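Local coordinates for berberine bridge enzyme-like 28 (Arabidopsis thaliana, PDB 5D79), which binds FAD as an oxidoreductase of the berberine bridge enzyme-like family and is involved in adaptation to salt stress, at residues A[367-372]-A[424-429]; A[469-474]-A[497-502]; A[487-492]-A[503-508]. One frame throughout, in Å; residues are numbered along the deposited sequence.

Contact 1: A[367-372]-A[424-429]; sequences GKDDFV and LYEIQY
Strand 363-372 forms one margin of the seven-stranded antiparallel sheet, and here it pairs with its neighbour, strand 425-434. The register runs from Lys-368 with Tyr-429 to Val-372 with Tyr-425, hydrogen-bonded and non-hydrogen-bonded pairs alternating. Lys-368 and Tyr-429 exchange both backbone bonds, as do Asp-370 and Ile-427. Val-372 N meets Tyr-425 O nearly along the C=O axis, at 3.0 Å. Val-372 O takes Leu-424 N at 2.9 Å, so Leu-424 and Tyr-425 both face Val-372 in a classic beta bulge. Asp-369, Phe-371, Glu-426 and Gln-428 lie on the face turned to the cofactor; the side chain of Gln-428 is about 5 Å from FAD, and its NE2 bonds Tyr-113. Asp-369 OD1 accepts from Tyr-470 N. Glu-426 holds CG anti to its backbone N (chi1 -176°) and sets it over one face of the Phe-371 ring, 3.9 Å from the centroid. On the other face, helix 441-458 packs against Lys-368, Asp-370 and Tyr-429. Tyr-425, in the crowded chi1 position (61°), runs side by side with Val-372, whose CB sits over one face of the Tyr-425 ring, 3.8 Å from the centroid. Tyr-425 OH hydrogen-bonds Gln-274. Asp-370 is held at both oxygens: OD1 pairs with Arg-467, while Tyr-429 OH donates to the anti lone pair of Asp-370 OD2 at 2.6 Å, with ring and carboxylate planes 81° apart.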
loop_
_atom_site.group_PDB
_atom_site.type_symbol
_atom_site.label_atom_id
_atom_site.label_comp_id
_atom_site.label_asym_id
_atom_site.label_seq_id
_atom_site.Cartn_x
_atom_site.Cartn_y
_atom_site.Cartn_z
ATOM N N GLY A 367 -10.992 -4.768 -1.164
ATOM C CA GLY A 367 -10.022 -5.527 -0.399
ATOM C C GLY A 367 -10.172 -5.354 1.101
ATOM O O GLY A 367 -10.540 -4.282 1.590
ATOM N N LYS A 368 -9.895 -6.439 1.825
ATOM C CA LYS A 368 -9.825 -6.455 3.290
ATOM C C LYS A 368 -8.622 -7.303 3.671
ATOM O O LYS A 368 -8.145 -8.082 2.856
ATOM C CB LYS A 368 -11.110 -7.021 3.903
ATOM C CG LYS A 368 -12.401 -6.366 3.381
ATOM C CD LYS A 368 -13.661 -7.027 3.953
ATOM C CE LYS A 368 -13.943 -6.609 5.388
ATOM N NZ LYS A 368 -14.597 -5.287 5.477
ATOM N N ASP A 369 -8.102 -7.164 4.884
ATOM C CA ASP A 369 -7.007 -8.042 5.253
ATOM C C ASP A 369 -6.988 -8.377 6.751
ATOM O O ASP A 369 -7.778 -7.849 7.530
ATOM C CB ASP A 369 -5.673 -7.444 4.773
ATOM C CG ASP A 369 -5.041 -6.468 5.758
ATOM O OD1 ASP A 369 -5.749 -5.704 6.439
ATOM O OD2 ASP A 369 -3.793 -6.465 5.830
ATOM N N ASP A 370 -6.101 -9.303 7.107
ATOM C CA ASP A 370 -5.995 -9.871 8.436
ATOM C C ASP A 370 -4.549 -10.245 8.747
ATOM O O ASP A 370 -3.704 -10.382 7.854
ATOM C CB ASP A 370 -6.857 -11.131 8.561
ATOM C CG ASP A 370 -8.254 -10.854 9.017
ATOM O OD1 ASP A 370 -8.431 -10.078 9.978
ATOM O OD2 ASP A 370 -9.184 -11.441 8.428
ATOM N N PHE A 371 -4.286 -10.456 10.026
ATOM C CA PHE A 371 -3.026 -11.004 10.456
ATOM C C PHE A 371 -3.303 -12.309 11.189
ATOM O O PHE A 371 -4.193 -12.375 12.034
ATOM C CB PHE A 371 -2.270 -9.996 11.326
ATOM C CG PHE A 371 -1.781 -8.814 10.555
ATOM C CD1 PHE A 371 -2.611 -7.717 10.346
ATOM C CD2 PHE A 371 -0.516 -8.820 9.976
ATOM C CE1 PHE A 371 -2.180 -6.634 9.590
ATOM C CE2 PHE A 371 -0.073 -7.735 9.223
ATOM C CZ PHE A 371 -0.911 -6.644 9.026
ATOM N N VAL A 372 -2.563 -13.348 10.818
ATOM C CA VAL A 372 -2.686 -14.656 11.440
ATOM C C VAL A 372 -1.525 -14.847 12.392
ATOM O O VAL A 372 -0.374 -14.639 12.023
ATOM C CB VAL A 372 -2.717 -15.792 10.387
ATOM C CG1 VAL A 372 -2.639 -17.174 11.053
ATOM C CG2 VAL A 372 -3.963 -15.668 9.509
ATOM N N LEU A 424 2.536 -14.469 12.116
ATOM C CA LEU A 424 3.121 -15.431 11.194
ATOM C C LEU A 424 3.066 -14.901 9.750
ATOM O O LEU A 424 4.069 -14.909 9.033
ATOM C CB LEU A 424 2.398 -16.778 11.298
ATOM C CG LEU A 424 2.310 -17.445 12.664
ATOM C CD1 LEU A 424 1.781 -18.827 12.475
ATOM C CD2 LEU A 424 3.669 -17.490 13.302
ATOM N N TYR A 425 1.888 -14.442 9.331
ATOM C CA TYR A 425 1.725 -13.892 7.994
ATOM C C TYR A 425 0.525 -12.960 7.921
ATOM O O TYR A 425 -0.291 -12.892 8.838
ATOM C CB TYR A 425 1.593 -15.017 6.958
ATOM C CG TYR A 425 0.405 -15.935 7.136
ATOM C CD1 TYR A 425 0.501 -17.080 7.928
ATOM C CD2 TYR A 425 -0.797 -15.679 6.495
ATOM C CE1 TYR A 425 -0.567 -17.939 8.090
ATOM C CE2 TYR A 425 -1.884 -16.537 6.652
ATOM C CZ TYR A 425 -1.761 -17.662 7.450
ATOM O OH TYR A 425 -2.828 -18.518 7.613
ATOM N N GLU A 426 0.440 -12.231 6.823
ATOM C CA GLU A 426 -0.677 -11.340 6.580
ATOM C C GLU A 426 -1.493 -11.959 5.447
ATOM O O GLU A 426 -0.946 -12.621 4.563
ATOM C CB GLU A 426 -0.175 -9.928 6.240
ATOM C CG GLU A 426 -1.265 -8.865 6.058
ATOM C CD GLU A 426 -1.696 -8.708 4.608
ATOM O OE1 GLU A 426 -1.035 -9.292 3.719
ATOM O OE2 GLU A 426 -2.691 -7.997 4.358
ATOM N N ILE A 427 -2.803 -11.777 5.492
ATOM C CA ILE A 427 -3.651 -12.355 4.469
ATOM C C ILE A 427 -4.623 -11.299 3.931
ATOM O O ILE A 427 -5.279 -10.592 4.699
ATOM C CB ILE A 427 -4.410 -13.601 5.011
ATOM C CG1 ILE A 427 -5.368 -14.170 3.967
ATOM C CG2 ILE A 427 -5.147 -13.285 6.295
ATOM C CD1 ILE A 427 -5.882 -15.528 4.357
ATOM N N GLN A 428 -4.678 -11.176 2.608
ATOM C CA GLN A 428 -5.582 -10.238 1.964
ATOM C C GLN A 428 -6.620 -10.986 1.152
ATOM O O GLN A 428 -6.296 -11.881 0.396
ATOM C CB GLN A 428 -4.815 -9.263 1.058
ATOM C CG GLN A 428 -5.704 -8.247 0.345
ATOM C CD GLN A 428 -4.993 -7.487 -0.761
ATOM O OE1 GLN A 428 -3.854 -7.806 -1.130
ATOM N NE2 GLN A 428 -5.668 -6.473 -1.305
ATOM N N TYR A 429 -7.876 -10.614 1.328
ATOM C CA TYR A 429 -8.967 -11.116 0.499
ATOM C C TYR A 429 -9.414 -9.978 -0.410
ATOM O O TYR A 429 -9.917 -8.957 0.063
ATOM C CB TYR A 429 -10.141 -11.603 1.355
ATOM C CG TYR A 429 -9.776 -12.053 2.763
ATOM C CD1 TYR A 429 -9.665 -11.130 3.812
ATOM C CD2 TYR A 429 -9.576 -13.401 3.058
ATOM C CE1 TYR A 429 -9.351 -11.537 5.096
ATOM C CE2 TYR A 429 -9.253 -13.814 4.335
ATOM C CZ TYR A 429 -9.143 -12.882 5.354
ATOM O OH TYR A 429 -8.835 -13.292 6.638
#

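Contact 2: A[469-474]-A[497-502]; sequences AYVNFK and VKYFKN. With FAD (flavin-adenine dinucleotide), chain E.
Four residues of 469-474 touch FAD. Tyr-470 OH donates to FAD O2 on the isoalloxazine at 2.7 Å. Asn-472 OD1 accepts from the ribityl FAD O4' at 3.0 Å. Lys-474 NZ reaches the adenosine ribose and donates to FAD O3B at 2.7 Å. Phe-473 CE1 comes obliquely to FAD C10, 3.5 Å away. The Tyr-470 hydroxyl is gripped further by Asn-472 ND2 at 2.7 Å, with the hydroxyl close to the Asn-472 amide plane, and by Gly-187 N. Asn-472 CB also lies over one face of the Tyr-470 ring. The backbone behind these groups is a type I beta turn from Tyr-470 to Phe-473, which sets Tyr-470, Asn-472 and Phe-473 in the FAD pocket, within the berberine and berberine-like (BBE) family region. The end of helix 488-500 backs this turn. Val-471 CG2 sits over one face of the Tyr-499 ring, 3.9 Å from its centroid, and also meets Phe-500 CZ. Ala-469 CB packs on Tyr-499 CD1, and Ala-469 O lies at the ring edge. Ala-469 N bonds Lys-498 O at 2.8 Å, approaching well above the carbonyl plane. Water 1 accepts a hydrogen bond from Val-471 N at 3.0 Å and links it to Tyr-499 O. The Tyr-499 ring is fixed in turn through its hydroxyl, which bonds Gln-524 and Asp-475 N.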
loop_
_atom_site.group_PDB
_atom_site.type_symbol
_atom_site.label_atom_id
_atom_site.label_comp_id
_atom_site.label_asym_id
_atom_site.label_seq_id
_atom_site.Cartn_x
_atom_site.Cartn_y
_atom_site.Cartn_z
ATOM N N ALA A 469 -5.331 -4.784 11.199
ATOM C CA ALA A 469 -5.558 -4.381 9.812
ATOM C C ALA A 469 -4.385 -3.537 9.269
ATOM O O ALA A 469 -3.758 -2.764 10.005
ATOM C CB ALA A 469 -6.883 -3.599 9.702
ATOM N N TYR A 470 -4.100 -3.684 7.978
ATOM C CA TYR A 470 -3.047 -2.914 7.306
ATOM C C TYR A 470 -3.582 -1.590 6.698
ATOM O O TYR A 470 -4.449 -1.607 5.815
ATOM C CB TYR A 470 -2.400 -3.792 6.225
ATOM C CG TYR A 470 -1.230 -3.183 5.474
ATOM C CD1 TYR A 470 -0.353 -2.278 6.083
ATOM C CD2 TYR A 470 -0.999 -3.523 4.142
ATOM C CE1 TYR A 470 0.717 -1.735 5.371
ATOM C CE2 TYR A 470 0.046 -2.979 3.438
ATOM C CZ TYR A 470 0.901 -2.100 4.056
ATOM O OH TYR A 470 1.929 -1.581 3.322
ATOM N N VAL A 471 -3.046 -0.455 7.159
ATOM C CA VAL A 471 -3.589 0.870 6.818
ATOM C C VAL A 471 -3.439 1.204 5.335
ATOM O O VAL A 471 -4.182 2.039 4.810
ATOM C CB VAL A 471 -2.942 2.011 7.675
ATOM C CG1 VAL A 471 -1.591 2.479 7.107
ATOM C CG2 VAL A 471 -3.900 3.191 7.799
ATOM N N ASN A 472 -2.505 0.541 4.660
ATOM C CA ASN A 472 -2.371 0.697 3.215
ATOM C C ASN A 472 -3.484 -0.036 2.464
ATOM O O ASN A 472 -3.699 0.198 1.280
ATOM C CB ASN A 472 -0.996 0.220 2.733
ATOM C CG ASN A 472 0.020 1.351 2.654
ATOM O OD1 ASN A 472 -0.343 2.523 2.603
ATOM N ND2 ASN A 472 1.290 1.000 2.630
ATOM N N PHE A 473 -4.199 -0.920 3.155
ATOM C CA PHE A 473 -5.442 -1.474 2.613
ATOM C C PHE A 473 -6.633 -0.810 3.326
ATOM O O PHE A 473 -7.311 -1.452 4.125
ATOM C CB PHE A 473 -5.504 -3.008 2.775
ATOM C CG PHE A 473 -4.412 -3.768 2.039
ATOM C CD1 PHE A 473 -3.903 -3.310 0.828
ATOM C CD2 PHE A 473 -3.893 -4.950 2.567
ATOM C CE1 PHE A 473 -2.895 -4.017 0.153
ATOM C CE2 PHE A 473 -2.884 -5.655 1.907
ATOM C CZ PHE A 473 -2.387 -5.188 0.698
ATOM N N LYS A 474 -6.873 0.473 3.059
ATOM C CA LYS A 474 -7.935 1.214 3.752
ATOM C C LYS A 474 -9.315 0.555 3.600
ATOM O O LYS A 474 -9.717 0.168 2.498
ATOM C CB LYS A 474 -8.003 2.668 3.259
ATOM C CG LYS A 474 -7.367 3.694 4.193
ATOM C CD LYS A 474 -7.774 5.102 3.792
ATOM C CE LYS A 474 -6.663 6.120 4.054
ATOM N NZ LYS A 474 -6.948 7.424 3.374
ATOM N N VAL A 497 -6.934 1.408 16.700
ATOM C CA VAL A 497 -6.215 0.305 17.333
ATOM C C VAL A 497 -6.124 -0.942 16.417
ATOM O O VAL A 497 -5.281 -1.822 16.618
ATOM C CB VAL A 497 -6.860 -0.065 18.674
ATOM C CG1 VAL A 497 -6.916 1.164 19.573
ATOM C CG2 VAL A 497 -8.243 -0.621 18.462
ATOM N N LYS A 498 -6.972 -1.007 15.394
ATOM C CA LYS A 498 -6.917 -2.115 14.450
ATOM C C LYS A 498 -5.733 -1.938 13.481
ATOM O O LYS A 498 -4.958 -2.863 13.220
ATOM C CB LYS A 498 -8.245 -2.221 13.693
ATOM C CG LYS A 498 -9.467 -2.421 14.585
ATOM C CD LYS A 498 -10.726 -2.495 13.731
ATOM C CE LYS A 498 -11.958 -2.854 14.558
ATOM N NZ LYS A 498 -13.175 -2.936 13.698
ATOM N N TYR A 499 -5.587 -0.721 12.980
ATOM C CA TYR A 499 -4.496 -0.369 12.087
ATOM C C TYR A 499 -3.151 -0.269 12.802
ATOM O O TYR A 499 -2.127 -0.672 12.256
ATOM C CB TYR A 499 -4.778 0.972 11.425
ATOM C CG TYR A 499 -5.831 1.016 10.349
ATOM C CD1 TYR A 499 -5.965 -0.006 9.413
ATOM C CD2 TYR A 499 -6.660 2.128 10.227
ATOM C CE1 TYR A 499 -6.929 0.074 8.399
ATOM C CE2 TYR A 499 -7.615 2.216 9.216
ATOM C CZ TYR A 499 -7.743 1.193 8.309
ATOM O OH TYR A 499 -8.694 1.300 7.329
ATOM N N PHE A 500 -3.150 0.297 14.013
ATOM C CA PHE A 500 -1.909 0.696 14.662
ATOM C C PHE A 500 -1.648 0.088 16.036
ATOM O O PHE A 500 -0.575 0.307 16.604
ATOM C CB PHE A 500 -1.877 2.211 14.787
ATOM C CG PHE A 500 -1.977 2.914 13.473
ATOM C CD1 PHE A 500 -0.969 2.786 12.535
ATOM C CD2 PHE A 500 -3.070 3.701 13.174
ATOM C CE1 PHE A 500 -1.045 3.425 11.330
ATOM C CE2 PHE A 500 -3.148 4.345 11.964
ATOM C CZ PHE A 500 -2.130 4.205 11.039
ATOM N N LYS A 501 -2.625 -0.656 16.559
ATOM C CA LYS A 501 -2.548 -1.314 17.874
ATOM C C LYS A 501 -2.022 -0.393 18.984
ATOM O O LYS A 501 -2.604 0.659 19.229
ATOM C CB LYS A 501 -1.705 -2.588 17.780
ATOM C CG LYS A 501 -2.299 -3.612 16.815
ATOM C CD LYS A 501 -1.925 -5.033 17.199
ATOM C CE LYS A 501 -2.913 -6.028 16.621
ATOM N NZ LYS A 501 -2.293 -7.366 16.434
ATOM N N ASN A 502 -0.935 -0.769 19.648
ATOM C CA ASN A 502 -0.437 0.025 20.779
ATOM C C ASN A 502 0.219 1.339 20.360
ATOM O O ASN A 502 0.534 2.182 21.198
ATOM C CB ASN A 502 0.544 -0.799 21.609
ATOM C CG ASN A 502 -0.087 -2.064 22.148
ATOM O OD1 ASN A 502 -1.190 -2.033 22.676
ATOM N ND2 ASN A 502 0.597 -3.190 21.987
HETATM P PA FAD E . -2.991 7.576 -3.066
HETATM O O1A FAD E . -4.468 7.343 -3.261
HETATM O O2A FAD E . -2.448 8.679 -3.946
HETATM O O5B FAD E . -2.690 7.853 -1.503
HETATM C C5B FAD E . -3.254 7.035 -0.487
HETATM C C4B FAD E . -3.334 7.748 0.870
HETATM O O4B FAD E . -2.089 8.365 1.148
HETATM C C3B FAD E . -4.395 8.838 0.863
HETATM O O3B FAD E . -5.039 8.932 2.116
HETATM C C2B FAD E . -3.592 10.091 0.564
HETATM O O2B FAD E . -4.193 11.261 1.090
HETATM C C1B FAD E . -2.228 9.775 1.170
HETATM N N9A FAD E . -1.087 10.420 0.485
HETATM C C8A FAD E . -0.606 10.202 -0.787
HETATM N N7A FAD E . 0.471 11.006 -0.983
HETATM C C5A FAD E . 0.687 11.731 0.141
HETATM C C6A FAD E . 1.631 12.695 0.494
HETATM N N6A FAD E . 2.711 12.897 -0.252
HETATM N N1A FAD E . 1.588 13.266 1.751
HETATM C C2A FAD E . 0.621 12.881 2.653
HETATM N N3A FAD E . -0.314 11.929 2.295
HETATM C C4A FAD E . -0.284 11.364 1.066
HETATM N N1 FAD E . 0.459 -2.102 -0.616
HETATM C C2 FAD E . 1.428 -2.943 -0.095
HETATM O O2 FAD E . 2.164 -2.559 0.822
HETATM N N3 FAD E . 1.580 -4.218 -0.626
HETATM C C4 FAD E . 0.778 -4.666 -1.663
HETATM O O4 FAD E . 1.017 -5.757 -2.183
HETATM C C4X FAD E . -0.183 -3.807 -2.199
HETATM N N5 FAD E . -0.913 -4.165 -3.322
HETATM C C5X FAD E . -1.624 -3.194 -4.012
HETATM C C6 FAD E . -2.163 -3.450 -5.271
HETATM C C7 FAD E . -2.883 -2.464 -5.950
HETATM C C7M FAD E . -3.469 -2.756 -7.299
HETATM C C8 FAD E . -3.029 -1.194 -5.389
HETATM C C8M FAD E . -3.819 -0.125 -6.084
HETATM C C9 FAD E . -2.494 -0.939 -4.131
HETATM C C9A FAD E . -1.837 -1.948 -3.419
HETATM N N10 FAD E . -1.332 -1.710 -2.150
HETATM C C10 FAD E . -0.310 -2.512 -1.683
HETATM C "C1'" FAD E . -1.831 -0.555 -1.337
HETATM C "C2'" FAD E . -1.038 0.722 -1.544
HETATM O "O2'" FAD E . 0.266 0.543 -1.034
HETATM C "C3'" FAD E . -1.772 1.842 -0.818
HETATM O "O3'" FAD E . -3.013 2.047 -1.458
HETATM C "C4'" FAD E . -1.019 3.148 -0.871
HETATM O "O4'" FAD E . -1.417 3.970 0.195
HETATM C "C5'" FAD E . -1.381 3.883 -2.142
HETATM O "O5'" FAD E . -0.440 4.909 -2.355
HETATM P P FAD E . -0.681 5.885 -3.604
HETATM O O1P FAD E . 0.235 7.076 -3.508
HETATM O O2P FAD E . -0.487 5.151 -4.907
HETATM O O3P FAD E . -2.253 6.182 -3.398
HETATM O O HOH W 1 -1.205 -0.495 9.526
#

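Contact 3: A[487-492]-A[503-508]; sequences TKYEEG and NFERLV
The Phe-504 ring carries Val-508 CG2, from its own helix, over one face, 3.7 Å above the plane. The Tyr-489 ring comes to it obliquely, CE1 to Phe-504 CE2 at 4.1 Å. At the edge of the Tyr-489 ring, near its plane, are Glu-505 OE2 and Glu-490 OE2. Tyr-489 OH donates to the syn lone pair of Glu-505 OE2 at 2.7 Å, and the ring and carboxylate planes are 58° apart. Helices 488-500 and 504-514 form a roughly antiparallel helical hairpin, the short segments running at 148° to each other. The axes of 488-492 and 504-508 pass 12.3 Å apart, and the Tyr-489, Phe-504 and Glu-505 side chains span much of that distance. Tyr-489 holds CG anti to the backbone N (chi1 169°). Glu-505 bends at chi2 to meet it, and its OE1 is paired with Arg-509. An alanine in place of Tyr-489 lacks the ring and hydroxyl, and without the bond to Glu-505 and the packing on Phe-504 and Val-508 the two helices would probably be held less firmly at this end. One turn on, Gly-492 O approaches Phe-504 CZ at 3.9 Å. Val-508 CG1 reaches Tyr-489 CD1 at 4.3 Å, and the Val-508 side chain also touches Ile-526.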
loop_
_atom_site.group_PDB
_atom_site.type_symbol
_atom_site.label_atom_id
_atom_site.label_comp_id
_atom_site.label_asym_id
_atom_site.label_seq_id
_atom_site.Cartn_x
_atom_site.Cartn_y
_atom_site.Cartn_z
ATOM N N THR A 487 -16.589 12.738 20.914
ATOM C CA THR A 487 -15.381 13.326 20.362
ATOM C C THR A 487 -14.813 12.459 19.257
ATOM O O THR A 487 -15.132 11.276 19.152
ATOM C CB THR A 487 -14.305 13.523 21.445
ATOM O OG1 THR A 487 -14.145 12.304 22.185
ATOM C CG2 THR A 487 -14.700 14.661 22.391
ATOM N N LYS A 488 -13.968 13.052 18.432
ATOM C CA LYS A 488 -13.331 12.284 17.388
ATOM C C LYS A 488 -12.391 11.257 17.994
ATOM O O LYS A 488 -12.249 10.170 17.453
ATOM C CB LYS A 488 -12.592 13.196 16.420
ATOM C CG LYS A 488 -13.526 14.074 15.630
ATOM C CD LYS A 488 -12.796 14.798 14.514
ATOM C CE LYS A 488 -12.168 13.832 13.522
ATOM N NZ LYS A 488 -11.590 14.558 12.356
ATOM N N TYR A 489 -11.774 11.582 19.126
ATOM C CA TYR A 489 -10.841 10.645 19.747
ATOM C C TYR A 489 -11.490 9.300 20.060
ATOM O O TYR A 489 -10.907 8.250 19.794
ATOM C CB TYR A 489 -10.235 11.218 21.039
ATOM C CG TYR A 489 -9.468 10.173 21.839
ATOM C CD1 TYR A 489 -8.150 9.865 21.534
ATOM C CD2 TYR A 489 -10.078 9.478 22.884
ATOM C CE1 TYR A 489 -7.453 8.899 22.256
ATOM C CE2 TYR A 489 -9.393 8.508 23.607
ATOM C CZ TYR A 489 -8.084 8.224 23.287
ATOM O OH TYR A 489 -7.407 7.264 23.997
ATOM N N GLU A 490 -12.681 9.325 20.646
ATOM C CA GLU A 490 -13.325 8.085 21.057
ATOM C C GLU A 490 -13.849 7.322 19.841
ATOM O O GLU A 490 -13.860 6.090 19.828
ATOM C CB GLU A 490 -14.456 8.355 22.061
ATOM C CG GLU A 490 -14.002 8.991 23.391
ATOM C CD GLU A 490 -13.231 8.040 24.327
ATOM O OE1 GLU A 490 -13.032 6.853 23.971
ATOM O OE2 GLU A 490 -12.828 8.488 25.429
ATOM N N GLU A 491 -14.256 8.046 18.805
ATOM C CA GLU A 491 -14.777 7.389 17.613
ATOM C C GLU A 491 -13.640 6.831 16.758
ATOM O O GLU A 491 -13.736 5.736 16.210
ATOM C CB GLU A 491 -15.639 8.360 16.796
ATOM C CG GLU A 491 -16.672 7.664 15.918
ATOM C CD GLU A 491 -17.539 8.636 15.144
ATOM O OE1 GLU A 491 -17.255 9.850 15.174
ATOM O OE2 GLU A 491 -18.506 8.179 14.501
ATOM N N GLY A 492 -12.560 7.592 16.653
ATOM C CA GLY A 492 -11.423 7.199 15.840
ATOM C C GLY A 492 -10.573 6.112 16.469
ATOM O O GLY A 492 -9.824 5.419 15.779
ATOM N N ASN A 503 0.413 1.510 19.056
ATOM C CA ASN A 503 1.007 2.727 18.520
ATOM C C ASN A 503 0.001 3.853 18.347
ATOM O O ASN A 503 0.380 4.981 18.029
ATOM C CB ASN A 503 1.670 2.445 17.171
ATOM C CG ASN A 503 2.992 1.714 17.301
ATOM O OD1 ASN A 503 3.688 1.818 18.325
ATOM N ND2 ASN A 503 3.366 0.993 16.249
ATOM N N PHE A 504 -1.281 3.553 18.531
ATOM C CA PHE A 504 -2.324 4.545 18.281
ATOM C C PHE A 504 -2.220 5.787 19.185
ATOM O O PHE A 504 -2.387 6.909 18.709
ATOM C CB PHE A 504 -3.710 3.916 18.434
ATOM C CG PHE A 504 -4.846 4.902 18.283
ATOM C CD1 PHE A 504 -5.160 5.437 17.031
ATOM C CD2 PHE A 504 -5.604 5.291 19.386
ATOM C CE1 PHE A 504 -6.205 6.339 16.887
ATOM C CE2 PHE A 504 -6.644 6.190 19.251
ATOM C CZ PHE A 504 -6.947 6.719 17.996
ATOM N N GLU A 505 -1.926 5.588 20.471
ATOM C CA GLU A 505 -1.868 6.709 21.409
ATOM C C GLU A 505 -0.755 7.683 21.049
ATOM O O GLU A 505 -0.979 8.891 21.044
ATOM C CB GLU A 505 -1.700 6.215 22.844
ATOM C CG GLU A 505 -2.941 5.509 23.379
ATOM C CD GLU A 505 -4.218 6.373 23.364
ATOM O OE1 GLU A 505 -4.134 7.617 23.526
ATOM O OE2 GLU A 505 -5.310 5.786 23.192
ATOM N N ARG A 506 0.429 7.168 20.718
ATOM C CA ARG A 506 1.526 8.045 20.298
ATOM C C ARG A 506 1.166 8.871 19.057
ATOM O O ARG A 506 1.387 10.085 19.032
ATOM C CB ARG A 506 2.806 7.251 20.029
ATOM C CG ARG A 506 3.963 8.166 19.654
ATOM C CD ARG A 506 5.297 7.459 19.471
ATOM N NE ARG A 506 6.343 8.443 19.192
ATOM C CZ ARG A 506 7.590 8.152 18.840
ATOM N NH1 ARG A 506 7.975 6.894 18.723
ATOM N NH2 ARG A 506 8.450 9.130 18.605
ATOM N N LEU A 507 0.612 8.211 18.040
ATOM C CA LEU A 507 0.179 8.878 16.816
ATOM C C LEU A 507 -0.744 10.062 17.129
ATOM O O LEU A 507 -0.609 11.137 16.537
ATOM C CB LEU A 507 -0.527 7.885 15.889
ATOM C CG LEU A 507 0.380 6.921 15.134
ATOM C CD1 LEU A 507 -0.395 5.703 14.678
ATOM C CD2 LEU A 507 1.031 7.635 13.956
ATOM N N VAL A 508 -1.667 9.848 18.071
ATOM C CA VAL A 508 -2.610 10.877 18.520
ATOM C C VAL A 508 -1.888 12.020 19.232
ATOM O O VAL A 508 -2.225 13.191 19.041
ATOM C CB VAL A 508 -3.695 10.274 19.452
ATOM C CG1 VAL A 508 -4.281 11.323 20.380
ATOM C CG2 VAL A 508 -4.798 9.629 18.628
#

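How the contacts relate
Contact 1 closes first: 51 residues, including helix 378-388 and strand 396-402, separate its two strands. Contact 2 follows in series, with 22 residues between its turn and the end of helix 488-500. Contact 3 opens inside that interval at 487-492 and closes beyond it at 503-508, so contacts 2 and 3 cross and share helix 488-500. Contact 1 touches contact 2 through a probable hydrogen bond from Tyr-470 N to Asp-369 OD1, and Phe-473 packs on Glu-426 and Gln-428. Phe-500 and Leu-507 join contact 2 to contact 3. Contacts 1 and 3 stay about 11 Å apart at their nearest atoms. Together they tie the edge of the sheet, the FAD-binding turn and the helical hairpin.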